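Local coordinates for protein aldo-keto reductase family 1, member B4 (Aldose reductase) (Schistosoma japonicum, PDB 4HBK) that probably reduces aldehydes, such as sugars, to alcohols with NADPH, at residues Trp113-Arg118 against Leu155-Ser160; Asp139-His144 against Lys176-Leu181; Pro146-His151 against Ser333-Tyr338; Phe222-Leu227 against Asn323-Thr328. One frame throughout, in Å; residues are numbered along the deposited sequence.

Contact 1 (Trp113-Arg118 against Leu155-Ser160); sequences WNTFFR and LFPTDS
T115 and L155 bring their CA atoms to 6.5 Å where two irregular loops, following strands 107-112 and 138-143, meet above the C-terminal ends of the strands of the (beta/alpha)8 barrel. The central link is W113. Its CG stands trans to its own backbone N (chi1 -178°), which carries the indole out toward the other loop. There NE1 donates to L155 O at 2.8 Å in a nearly straight bond (N-H...O 165°); the oxygen lies in the indole plane, while NE1 is somewhat tilted from the carbonyl plane. The L155 side chain rises out of the indole plane beside the same N-H, its CG 3.9 Å from W113 CD1. Farther round the indole, W113 CZ2 sits over one face of the F156 ring, toward its rim, 3.5 Å from F156 CZ. The two planes are inclined at 55°, an oblique aromatic pair. The same indole meets the ring of H144 edge-to-face, and H144 is a predicted substrate-binding residue, so W113 ties the 155-160 loop to the active-site region. L155 O has a second neighbour: T115 CG2 touches it at 3.5 Å and then reaches P157 CD at 4.0 Å.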
# COMPACT_ATOMS: atom_id res chain seq x y z
N TRP A 113 6.72 1.40 10.72
CA TRP A 113 5.87 2.37 11.41
C TRP A 113 6.61 3.58 11.98
O TRP A 113 7.78 3.48 12.37
CB TRP A 113 5.04 1.71 12.51
CG TRP A 113 4.14 2.69 13.18
CD1 TRP A 113 4.19 3.10 14.48
CD2 TRP A 113 3.08 3.44 12.57
NE1 TRP A 113 3.21 4.03 14.72
CE2 TRP A 113 2.52 4.26 13.57
CE3 TRP A 113 2.54 3.48 11.28
CZ2 TRP A 113 1.45 5.12 13.31
CZ3 TRP A 113 1.47 4.32 11.03
CH2 TRP A 113 0.94 5.14 12.04
N ASN A 114 5.90 4.72 12.06
CA ASN A 114 6.48 6.03 12.39
C ASN A 114 7.36 6.09 13.65
O ASN A 114 8.24 6.95 13.76
CB ASN A 114 5.36 7.10 12.50
CG ASN A 114 4.42 7.16 11.27
OD1 ASN A 114 4.30 6.20 10.51
ND2 ASN A 114 3.74 8.29 11.11
N THR A 115 7.10 5.22 14.62
CA THR A 115 7.83 5.25 15.89
C THR A 115 9.21 4.58 15.80
O THR A 115 9.98 4.59 16.77
CB THR A 115 7.03 4.58 17.01
OG1 THR A 115 6.68 3.25 16.61
CG2 THR A 115 5.75 5.38 17.34
N PHE A 116 9.52 4.01 14.64
CA PHE A 116 10.78 3.29 14.44
C PHE A 116 11.63 3.89 13.31
O PHE A 116 12.49 3.20 12.76
CB PHE A 116 10.51 1.81 14.14
CG PHE A 116 9.66 1.12 15.17
CD1 PHE A 116 10.21 0.62 16.33
CD2 PHE A 116 8.29 0.97 14.97
CE1 PHE A 116 9.42 -0.01 17.30
CE2 PHE A 116 7.49 0.34 15.92
CZ PHE A 116 8.05 -0.15 17.08
N PHE A 117 11.40 5.16 12.98
CA PHE A 117 12.12 5.83 11.89
C PHE A 117 13.57 6.21 12.23
O PHE A 117 14.40 6.36 11.34
CB PHE A 117 11.36 7.07 11.40
CG PHE A 117 10.10 6.76 10.63
CD1 PHE A 117 9.75 5.45 10.31
CD2 PHE A 117 9.26 7.79 10.21
CE1 PHE A 117 8.58 5.17 9.61
CE2 PHE A 117 8.09 7.52 9.51
CZ PHE A 117 7.75 6.20 9.20
N ARG A 118 13.88 6.38 13.51
CA ARG A 118 15.27 6.65 13.87
C ARG A 118 16.13 5.47 13.45
O ARG A 118 15.74 4.31 13.62
CB ARG A 118 15.43 6.99 15.35
CG ARG A 118 14.94 8.38 15.66
CD ARG A 118 15.54 8.95 16.92
NE ARG A 118 15.10 10.33 17.15
CZ ARG A 118 15.91 11.36 17.29
NH1 ARG A 118 17.23 11.18 17.24
NH2 ARG A 118 15.41 12.58 17.49
N LEU A 155 1.89 3.13 19.72
CA LEU A 155 2.08 3.37 18.30
C LEU A 155 1.74 4.80 17.92
O LEU A 155 2.30 5.34 16.97
CB LEU A 155 1.29 2.36 17.46
CG LEU A 155 2.17 1.14 17.19
CD1 LEU A 155 2.51 0.45 18.51
CD2 LEU A 155 1.53 0.17 16.24
N PHE A 156 0.83 5.40 18.67
CA PHE A 156 0.52 6.81 18.53
C PHE A 156 0.82 7.53 19.84
O PHE A 156 -0.10 7.78 20.63
CB PHE A 156 -0.95 7.00 18.15
CG PHE A 156 -1.27 6.60 16.74
CD1 PHE A 156 -1.34 7.55 15.73
CD2 PHE A 156 -1.52 5.27 16.42
CE1 PHE A 156 -1.64 7.18 14.43
CE2 PHE A 156 -1.83 4.90 15.13
CZ PHE A 156 -1.89 5.85 14.12
N PRO A 157 2.10 7.86 20.09
CA PRO A 157 2.45 8.51 21.36
C PRO A 157 1.66 9.80 21.49
O PRO A 157 1.66 10.60 20.55
CB PRO A 157 3.94 8.84 21.20
CG PRO A 157 4.40 8.15 19.97
CD PRO A 157 3.21 7.83 19.13
N THR A 158 1.01 10.02 22.63
CA THR A 158 0.08 11.15 22.75
C THR A 158 0.25 11.94 24.06
O THR A 158 0.54 11.36 25.09
CB THR A 158 -1.39 10.66 22.61
OG1 THR A 158 -1.56 9.95 21.37
CG2 THR A 158 -2.37 11.83 22.66
N ASP A 159 0.06 13.25 23.99
CA ASP A 159 0.04 14.14 25.16
C ASP A 159 -1.10 13.81 26.08
O ASP A 159 -1.82 12.84 25.88
CB ASP A 159 -0.22 15.59 24.72
CG ASP A 159 1.03 16.34 24.42
OD1 ASP A 159 2.10 15.95 24.95
OD2 ASP A 159 0.95 17.33 23.66
N SER A 160 -1.30 14.67 27.07
CA SER A 160 -2.55 14.72 27.81
C SER A 160 -3.34 15.95 27.33
O SER A 160 -4.34 16.34 27.94
CB SER A 160 -2.31 14.76 29.32
OG SER A 160 -1.39 15.79 29.68

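Contact 2 (Asp139-His144 against Lys176-Leu181); sequences DLYLIH and KEMEKL
The ring of Y141 is met on a slant by two residues of the facing helix, M178 and L181, neither squarely over a face nor at an edge, while L112, C126 and V187 also touch this tyrosine. M178 SD lies 4.9 Å from the ring centroid, 57° off the normal, an oblique Met-aromatic contact. L181 CD1 approaches the same CD2/CE2 flank from the other side of the ring plane and reaches Y141 CD2 at 3.6 Å. The arrangement is the beta-alpha packing of a (beta/alpha)8 barrel: strand 140-143 and helix 176-181 run antiparallel (174°), their axes 10.3 Å apart, with the helix as part of the outer layer. L142 points its CB away from the helix, and its side chain lies close to K111 of the predicted catalytic machinery. The next residue beyond the strand is H144, a predicted substrate binder.

On the helix, K180 NZ bonds to E177 OE1 at 2.8 Å, on the syn side of the carboxylate, so both charged ends are paired away from the strand. Facing inward, M178 is bent at chi2 (-73°) as well as chi3, and this folding turns its methyl group onto the strand backbone. M178 CE thus touches Y141 CD2 at 3.7 Å, I143 CG1 at 4.1 Å and, nearest of all, Y141 O at 3.2 Å.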
# COMPACT_ATOMS: atom_id res chain seq x y z
N ASP A 139 9.10 -9.03 0.31
CA ASP A 139 9.27 -8.59 -1.06
C ASP A 139 9.37 -7.07 -1.14
O ASP A 139 10.12 -6.54 -1.97
CB ASP A 139 8.14 -9.11 -1.94
CG ASP A 139 8.19 -10.61 -2.10
OD1 ASP A 139 8.92 -11.08 -2.98
OD2 ASP A 139 7.51 -11.32 -1.32
N LEU A 140 8.63 -6.39 -0.28
CA LEU A 140 8.57 -4.94 -0.31
C LEU A 140 8.38 -4.39 1.12
O LEU A 140 7.58 -4.91 1.90
CB LEU A 140 7.43 -4.48 -1.23
CG LEU A 140 7.25 -2.97 -1.45
CD1 LEU A 140 8.53 -2.35 -1.97
CD2 LEU A 140 6.04 -2.62 -2.36
N TYR A 141 9.13 -3.33 1.44
CA TYR A 141 9.05 -2.70 2.75
C TYR A 141 9.02 -1.19 2.54
O TYR A 141 9.95 -0.61 1.99
CB TYR A 141 10.28 -3.08 3.58
CG TYR A 141 10.15 -2.93 5.10
CD1 TYR A 141 8.99 -3.32 5.77
CD2 TYR A 141 11.21 -2.45 5.85
CE1 TYR A 141 8.89 -3.20 7.17
CE2 TYR A 141 11.13 -2.33 7.23
CZ TYR A 141 9.97 -2.70 7.89
OH TYR A 141 9.93 -2.56 9.27
N LEU A 142 7.93 -0.57 2.98
CA LEU A 142 7.69 0.85 2.73
C LEU A 142 7.83 1.67 3.99
O LEU A 142 7.46 1.23 5.07
CB LEU A 142 6.25 1.05 2.24
CG LEU A 142 5.78 0.25 1.03
CD1 LEU A 142 4.36 0.67 0.68
CD2 LEU A 142 6.73 0.45 -0.14
N ILE A 143 8.33 2.89 3.85
CA ILE A 143 8.18 3.84 4.94
C ILE A 143 6.72 4.28 4.99
O ILE A 143 6.19 4.84 4.02
CB ILE A 143 9.11 5.04 4.78
CG1 ILE A 143 10.56 4.56 4.65
CG2 ILE A 143 8.95 6.00 5.96
CD1 ILE A 143 11.58 5.68 4.63
N HIS A 144 6.04 4.03 6.11
CA HIS A 144 4.58 4.18 6.16
C HIS A 144 4.11 5.62 5.96
O HIS A 144 3.10 5.85 5.29
CB HIS A 144 4.03 3.62 7.47
CG HIS A 144 2.63 3.10 7.37
ND1 HIS A 144 2.23 1.92 7.95
CD2 HIS A 144 1.53 3.62 6.78
CE1 HIS A 144 0.95 1.72 7.72
NE2 HIS A 144 0.49 2.74 7.01
N LYS A 176 18.68 5.26 4.57
CA LYS A 176 19.97 4.56 4.61
C LYS A 176 19.82 3.20 5.29
O LYS A 176 20.37 2.21 4.82
CB LYS A 176 21.06 5.40 5.29
CG LYS A 176 21.73 6.38 4.36
CD LYS A 176 23.19 6.61 4.74
CE LYS A 176 23.32 7.71 5.78
NZ LYS A 176 22.62 8.95 5.32
N GLU A 177 19.06 3.16 6.38
CA GLU A 177 18.84 1.89 7.07
C GLU A 177 17.97 0.96 6.25
O GLU A 177 18.14 -0.26 6.30
CB GLU A 177 18.21 2.11 8.45
CG GLU A 177 19.20 2.57 9.49
CD GLU A 177 20.36 1.61 9.64
OE1 GLU A 177 21.51 2.08 9.55
OE2 GLU A 177 20.13 0.38 9.83
N MET A 178 17.04 1.52 5.48
CA MET A 178 16.19 0.70 4.62
C MET A 178 17.08 0.03 3.58
O MET A 178 16.86 -1.12 3.20
CB MET A 178 15.12 1.54 3.92
CG MET A 178 14.10 2.19 4.86
SD MET A 178 12.93 1.01 5.54
CE MET A 178 11.89 0.71 4.11
N GLU A 179 18.08 0.76 3.13
CA GLU A 179 18.95 0.27 2.08
C GLU A 179 19.75 -0.92 2.57
O GLU A 179 19.99 -1.86 1.81
CB GLU A 179 19.88 1.38 1.61
CG GLU A 179 19.15 2.46 0.86
CD GLU A 179 20.07 3.56 0.40
OE1 GLU A 179 21.05 3.87 1.12
OE2 GLU A 179 19.81 4.10 -0.70
N LYS A 180 20.12 -0.88 3.84
CA LYS A 180 20.90 -1.97 4.43
C LYS A 180 20.08 -3.25 4.48
O LYS A 180 20.63 -4.35 4.38
CB LYS A 180 21.38 -1.60 5.83
CG LYS A 180 22.45 -0.54 5.87
CD LYS A 180 22.90 -0.32 7.31
CE LYS A 180 23.89 0.83 7.41
NZ LYS A 180 24.05 1.27 8.84
N LEU A 181 18.77 -3.12 4.65
CA LEU A 181 17.89 -4.28 4.66
C LEU A 181 17.97 -4.99 3.31
O LEU A 181 17.89 -6.23 3.24
CB LEU A 181 16.45 -3.86 4.96
CG LEU A 181 16.20 -3.24 6.34
CD1 LEU A 181 14.79 -2.69 6.46
CD2 LEU A 181 16.50 -4.24 7.47

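Contact 3 (Pro146-His151 against Ser333-Tyr338); sequences PVPLKH and SGHQEY
H335 reaches V147 with its first side-chain atom: CB lies 3.9 Å from V147 CG1. Swinging CG trans to the backbone N (chi1 -163°) lays the imidazole along the opposite loop, and CG approaches the same methyl at 3.8 Å. V147 CG1 in fact stands over a face of the ring, 26° off the normal, in a CH-pi contact. On one side of the ring ND1 accepts the N-H of E337 at 2.8 Å (168°), the donor slightly tilted from the ring plane. CE1 comes next and meets P148 CD at 3.9 Å, the two side chains crossing at about a right angle. At the far end, NE2 pairs with D167 O. With ND1 acting as an acceptor, this is consistent with a proton on NE2, and both nitrogens together fix the rotation of the ring.

The partners belong to two of the long loops at the barrel mouth of aldo-keto reductases, loop A after strand 138-143 and the C-terminal loop C. Loop C is folded here as a type I turn from H335 to Y338, closed by Y338 N bonding to H335 O at 3.1 Å. Its E337 sets CB 3.3 Å from P146 O, an oxygen that also bonds to H171, while the E337 carboxylate turns off to R198 and Q199. V147 CG2, the other methyl, packs 3.7 Å from E337 O.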
# COMPACT_ATOMS: atom_id res chain seq x y z
N PRO A 146 5.89 10.00 6.03
CA PRO A 146 7.03 10.93 6.15
C PRO A 146 7.10 11.66 7.50
O PRO A 146 7.95 12.55 7.68
CB PRO A 146 6.78 11.96 5.04
CG PRO A 146 5.38 11.69 4.51
CD PRO A 146 4.76 10.58 5.29
N VAL A 147 6.24 11.28 8.44
CA VAL A 147 6.16 11.97 9.74
C VAL A 147 6.57 11.08 10.91
O VAL A 147 5.80 10.25 11.37
CB VAL A 147 4.73 12.49 10.00
CG1 VAL A 147 4.64 13.12 11.41
CG2 VAL A 147 4.32 13.50 8.93
N PRO A 148 7.80 11.25 11.41
CA PRO A 148 8.22 10.40 12.52
C PRO A 148 7.50 10.74 13.82
O PRO A 148 7.12 11.89 14.04
CB PRO A 148 9.73 10.66 12.62
CG PRO A 148 9.95 11.94 11.92
CD PRO A 148 8.90 12.06 10.86
N LEU A 149 7.32 9.73 14.67
CA LEU A 149 6.66 9.87 15.96
C LEU A 149 7.63 9.38 17.03
O LEU A 149 8.52 8.56 16.74
CB LEU A 149 5.39 9.03 16.00
CG LEU A 149 4.05 9.70 15.68
CD1 LEU A 149 4.17 10.88 14.75
CD2 LEU A 149 3.07 8.68 15.13
N LYS A 150 7.48 9.88 18.25
CA LYS A 150 8.40 9.52 19.34
C LYS A 150 8.47 8.01 19.56
O LYS A 150 7.44 7.33 19.65
CB LYS A 150 8.00 10.23 20.64
CG LYS A 150 8.95 9.98 21.80
CD LYS A 150 8.49 10.69 23.08
CE LYS A 150 7.35 9.94 23.77
NZ LYS A 150 7.82 8.76 24.55
N HIS A 151 9.68 7.49 19.64
CA HIS A 151 9.87 6.06 19.87
C HIS A 151 9.74 5.69 21.34
O HIS A 151 10.03 6.49 22.22
CB HIS A 151 11.25 5.63 19.39
CG HIS A 151 11.57 4.20 19.68
ND1 HIS A 151 12.08 3.78 20.89
CD2 HIS A 151 11.44 3.08 18.92
CE1 HIS A 151 12.26 2.47 20.87
NE2 HIS A 151 11.88 2.02 19.69
N SER A 333 -0.59 17.20 11.12
CA SER A 333 -0.54 18.33 10.20
C SER A 333 0.39 19.42 10.69
O SER A 333 0.70 20.35 9.95
CB SER A 333 -1.94 18.92 9.97
OG SER A 333 -2.49 19.47 11.16
N GLY A 334 0.86 19.29 11.92
CA GLY A 334 1.73 20.31 12.48
C GLY A 334 3.19 20.04 12.18
O GLY A 334 4.04 20.90 12.41
N HIS A 335 3.48 18.85 11.67
CA HIS A 335 4.87 18.47 11.43
C HIS A 335 5.40 19.11 10.16
O HIS A 335 4.67 19.29 9.19
CB HIS A 335 5.01 16.96 11.33
CG HIS A 335 6.41 16.47 11.48
ND1 HIS A 335 7.27 16.36 10.41
CD2 HIS A 335 7.11 16.07 12.57
CE1 HIS A 335 8.44 15.89 10.83
NE2 HIS A 335 8.36 15.71 12.14
N GLN A 336 6.68 19.44 10.20
CA GLN A 336 7.41 19.95 9.05
C GLN A 336 7.16 19.10 7.81
O GLN A 336 7.02 19.63 6.70
CB GLN A 336 8.91 19.97 9.38
CG GLN A 336 9.79 20.40 8.23
CD GLN A 336 9.80 21.90 8.04
OE1 GLN A 336 10.08 22.40 6.95
NE2 GLN A 336 9.49 22.63 9.11
N GLU A 337 7.11 17.78 7.97
CA GLU A 337 7.00 16.89 6.81
C GLU A 337 5.59 16.35 6.60
O GLU A 337 5.41 15.33 5.93
CB GLU A 337 7.99 15.72 6.91
CG GLU A 337 9.44 16.13 6.97
CD GLU A 337 9.87 16.84 5.71
OE1 GLU A 337 9.20 16.65 4.66
OE2 GLU A 337 10.85 17.61 5.76
N TYR A 338 4.59 17.00 7.17
CA TYR A 338 3.22 16.60 6.88
C TYR A 338 3.06 16.72 5.37
O TYR A 338 3.39 17.75 4.80
CB TYR A 338 2.21 17.49 7.62
CG TYR A 338 0.79 17.19 7.26
CD1 TYR A 338 0.16 16.04 7.74
CD2 TYR A 338 0.06 18.05 6.44
CE1 TYR A 338 -1.14 15.76 7.42
CE2 TYR A 338 -1.25 17.77 6.11
CZ TYR A 338 -1.85 16.62 6.60
OH TYR A 338 -3.15 16.34 6.28

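Contact 4 (Phe222-Leu227 against Asn323-Thr328); sequences FPNIKL and NERQFT
The approach to helix 225-233, on the way out of strand 213-217 of the (beta/alpha)8 barrel, is covered here by the C-terminal extension that follows helix 311-319, with F222 and R325 as the principal pair. R325 arches over one side of the phenyl ring and comes down at its rim. Its CB stands over one face, 4.2 Å from the centroid of the F222 ring and only 17° off the normal, a CH-pi contact. Farther along, a bend at chi3 (-65°) folds the guanidinium back, and the outer rim of the ring meets it: F222 CZ lies 3.5 Å above the guanidinium plane, close to its centre. The two planes stand 64° apart, so the ring pokes into the guanidinium face without stacking on it. F340 adds a cation-pi partner to the same charge.

Next to this pair, P223 CD rests 3.6 Å from N323 CB; the peptide bond preceding N323 is cis. The extension is further fixed to the barrel through E217, whose carboxylate accepts the backbone N-H groups of Q326 and F327. N224, at the N-cap position of the helix, bonds through ND2 to E217 O, and its amide faces R325 across two waters that lie in the guanidinium plane. One water accepts from N224 ND2 at 3.0 Å and from R325 NH1 at 3.0 Å. The other donates to N224 OD1 at 2.6 Å and accepts from R325 NH2 at 2.8 Å.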
# COMPACT_ATOMS: atom_id res chain seq x y z
N PHE A 222 -10.61 10.53 -5.95
CA PHE A 222 -9.35 11.23 -5.70
C PHE A 222 -8.24 10.67 -6.58
O PHE A 222 -7.46 9.82 -6.15
CB PHE A 222 -8.95 11.17 -4.23
CG PHE A 222 -7.86 12.11 -3.87
CD1 PHE A 222 -8.08 13.48 -3.89
CD2 PHE A 222 -6.60 11.65 -3.54
CE1 PHE A 222 -7.05 14.37 -3.58
CE2 PHE A 222 -5.58 12.53 -3.23
CZ PHE A 222 -5.81 13.89 -3.24
N PRO A 223 -8.17 11.14 -7.84
CA PRO A 223 -7.33 10.47 -8.83
C PRO A 223 -5.84 10.66 -8.59
O PRO A 223 -5.05 9.86 -9.08
CB PRO A 223 -7.77 11.11 -10.16
CG PRO A 223 -9.10 11.78 -9.87
CD PRO A 223 -8.98 12.22 -8.43
N ASN A 224 -5.46 11.69 -7.83
CA ASN A 224 -4.04 11.93 -7.51
C ASN A 224 -3.17 11.91 -8.77
O ASN A 224 -2.08 11.35 -8.75
CB ASN A 224 -3.54 10.86 -6.54
CG ASN A 224 -2.68 11.42 -5.43
OD1 ASN A 224 -2.11 12.51 -5.57
ND2 ASN A 224 -2.58 10.69 -4.32
N ILE A 225 -3.66 12.54 -9.84
CA ILE A 225 -3.01 12.48 -11.16
C ILE A 225 -1.57 13.02 -11.20
O ILE A 225 -0.66 12.36 -11.70
CB ILE A 225 -3.83 13.22 -12.25
CG1 ILE A 225 -5.27 12.72 -12.32
CG2 ILE A 225 -3.19 13.02 -13.62
CD1 ILE A 225 -5.46 11.52 -13.20
N LYS A 226 -1.37 14.24 -10.70
CA LYS A 226 -0.06 14.87 -10.79
C LYS A 226 1.04 14.08 -10.09
O LYS A 226 2.14 13.91 -10.63
CB LYS A 226 -0.11 16.31 -10.26
CG LYS A 226 -0.85 17.25 -11.19
CD LYS A 226 -0.81 18.68 -10.69
CE LYS A 226 -1.37 19.64 -11.73
NZ LYS A 226 -1.12 21.07 -11.40
N LEU A 227 0.75 13.59 -8.89
CA LEU A 227 1.70 12.80 -8.14
C LEU A 227 1.96 11.47 -8.84
O LEU A 227 3.11 11.03 -8.94
CB LEU A 227 1.18 12.55 -6.72
CG LEU A 227 2.14 11.76 -5.84
CD1 LEU A 227 3.53 12.41 -5.88
CD2 LEU A 227 1.60 11.64 -4.41
N ASN A 323 -12.91 16.17 -6.32
CA ASN A 323 -12.13 15.03 -5.87
C ASN A 323 -11.56 15.44 -4.52
O ASN A 323 -10.96 16.50 -4.39
CB ASN A 323 -11.01 14.69 -6.86
CG ASN A 323 -10.04 15.86 -7.12
OD1 ASN A 323 -9.88 16.76 -6.31
ND2 ASN A 323 -9.38 15.82 -8.28
N GLU A 324 -11.76 14.63 -3.50
CA GLU A 324 -11.41 15.05 -2.16
C GLU A 324 -10.65 13.95 -1.45
O GLU A 324 -11.05 12.79 -1.50
CB GLU A 324 -12.67 15.41 -1.38
CG GLU A 324 -13.07 14.37 -0.35
CD GLU A 324 -14.52 14.47 0.09
OE1 GLU A 324 -15.02 13.49 0.70
OE2 GLU A 324 -15.16 15.52 -0.17
N ARG A 325 -9.57 14.32 -0.78
CA ARG A 325 -8.75 13.37 -0.05
C ARG A 325 -9.53 12.79 1.13
O ARG A 325 -10.05 13.55 1.96
CB ARG A 325 -7.49 14.04 0.48
CG ARG A 325 -6.44 13.05 0.92
CD ARG A 325 -5.19 13.73 1.47
NE ARG A 325 -4.48 14.52 0.48
CZ ARG A 325 -3.61 14.02 -0.41
NH1 ARG A 325 -3.37 12.71 -0.44
NH2 ARG A 325 -2.99 14.82 -1.26
N GLN A 326 -9.60 11.47 1.21
CA GLN A 326 -10.30 10.82 2.32
C GLN A 326 -9.40 10.59 3.54
O GLN A 326 -9.85 10.64 4.68
CB GLN A 326 -10.92 9.49 1.89
CG GLN A 326 -11.71 9.55 0.59
CD GLN A 326 -12.86 10.54 0.64
OE1 GLN A 326 -13.02 11.37 -0.26
NE2 GLN A 326 -13.68 10.44 1.68
N PHE A 327 -8.12 10.31 3.30
CA PHE A 327 -7.20 10.00 4.39
C PHE A 327 -6.19 11.11 4.61
O PHE A 327 -5.19 11.21 3.91
CB PHE A 327 -6.52 8.64 4.17
CG PHE A 327 -7.49 7.50 4.10
CD1 PHE A 327 -7.87 6.82 5.25
CD2 PHE A 327 -8.07 7.14 2.89
CE1 PHE A 327 -8.80 5.79 5.18
CE2 PHE A 327 -8.99 6.11 2.82
CZ PHE A 327 -9.35 5.43 3.97
N THR A 328 -6.48 11.95 5.60
CA THR A 328 -5.77 13.20 5.82
C THR A 328 -4.88 13.21 7.05
O THR A 328 -4.05 14.10 7.21
CB THR A 328 -6.76 14.37 5.91
OG1 THR A 328 -7.68 14.11 6.99
CG2 THR A 328 -7.53 14.55 4.61
O HOH W 1 -1.21 11.15 -1.71
O HOH W 2 -1.57 13.96 -3.49

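In the fold
From the N terminus, the loop after strand 107-112 opens contact 1, and strand 138-143 opens contact 2 before contact 1 closes at 155-160. Residues 146-151 open contact 3 in between; contact 2 then closes on helix 171-183. Contacts 1, 2 and 3 thus cross. Contact 4, joining 222-227 to 323-328, nests inside the loop that contact 3 closes at 333-338. F117 CZ packs 3.5 Å from I143 CG2 (contacts 1 and 2), L149 N probably bonds to N114 O (contacts 1 and 3), and, within the C-terminal extension, Y338 OH probably bonds to T328 O (contacts 3 and 4). Contact 3 holds that extension to the loop after strand 138-143, contact 4 to the start of helix 225-233.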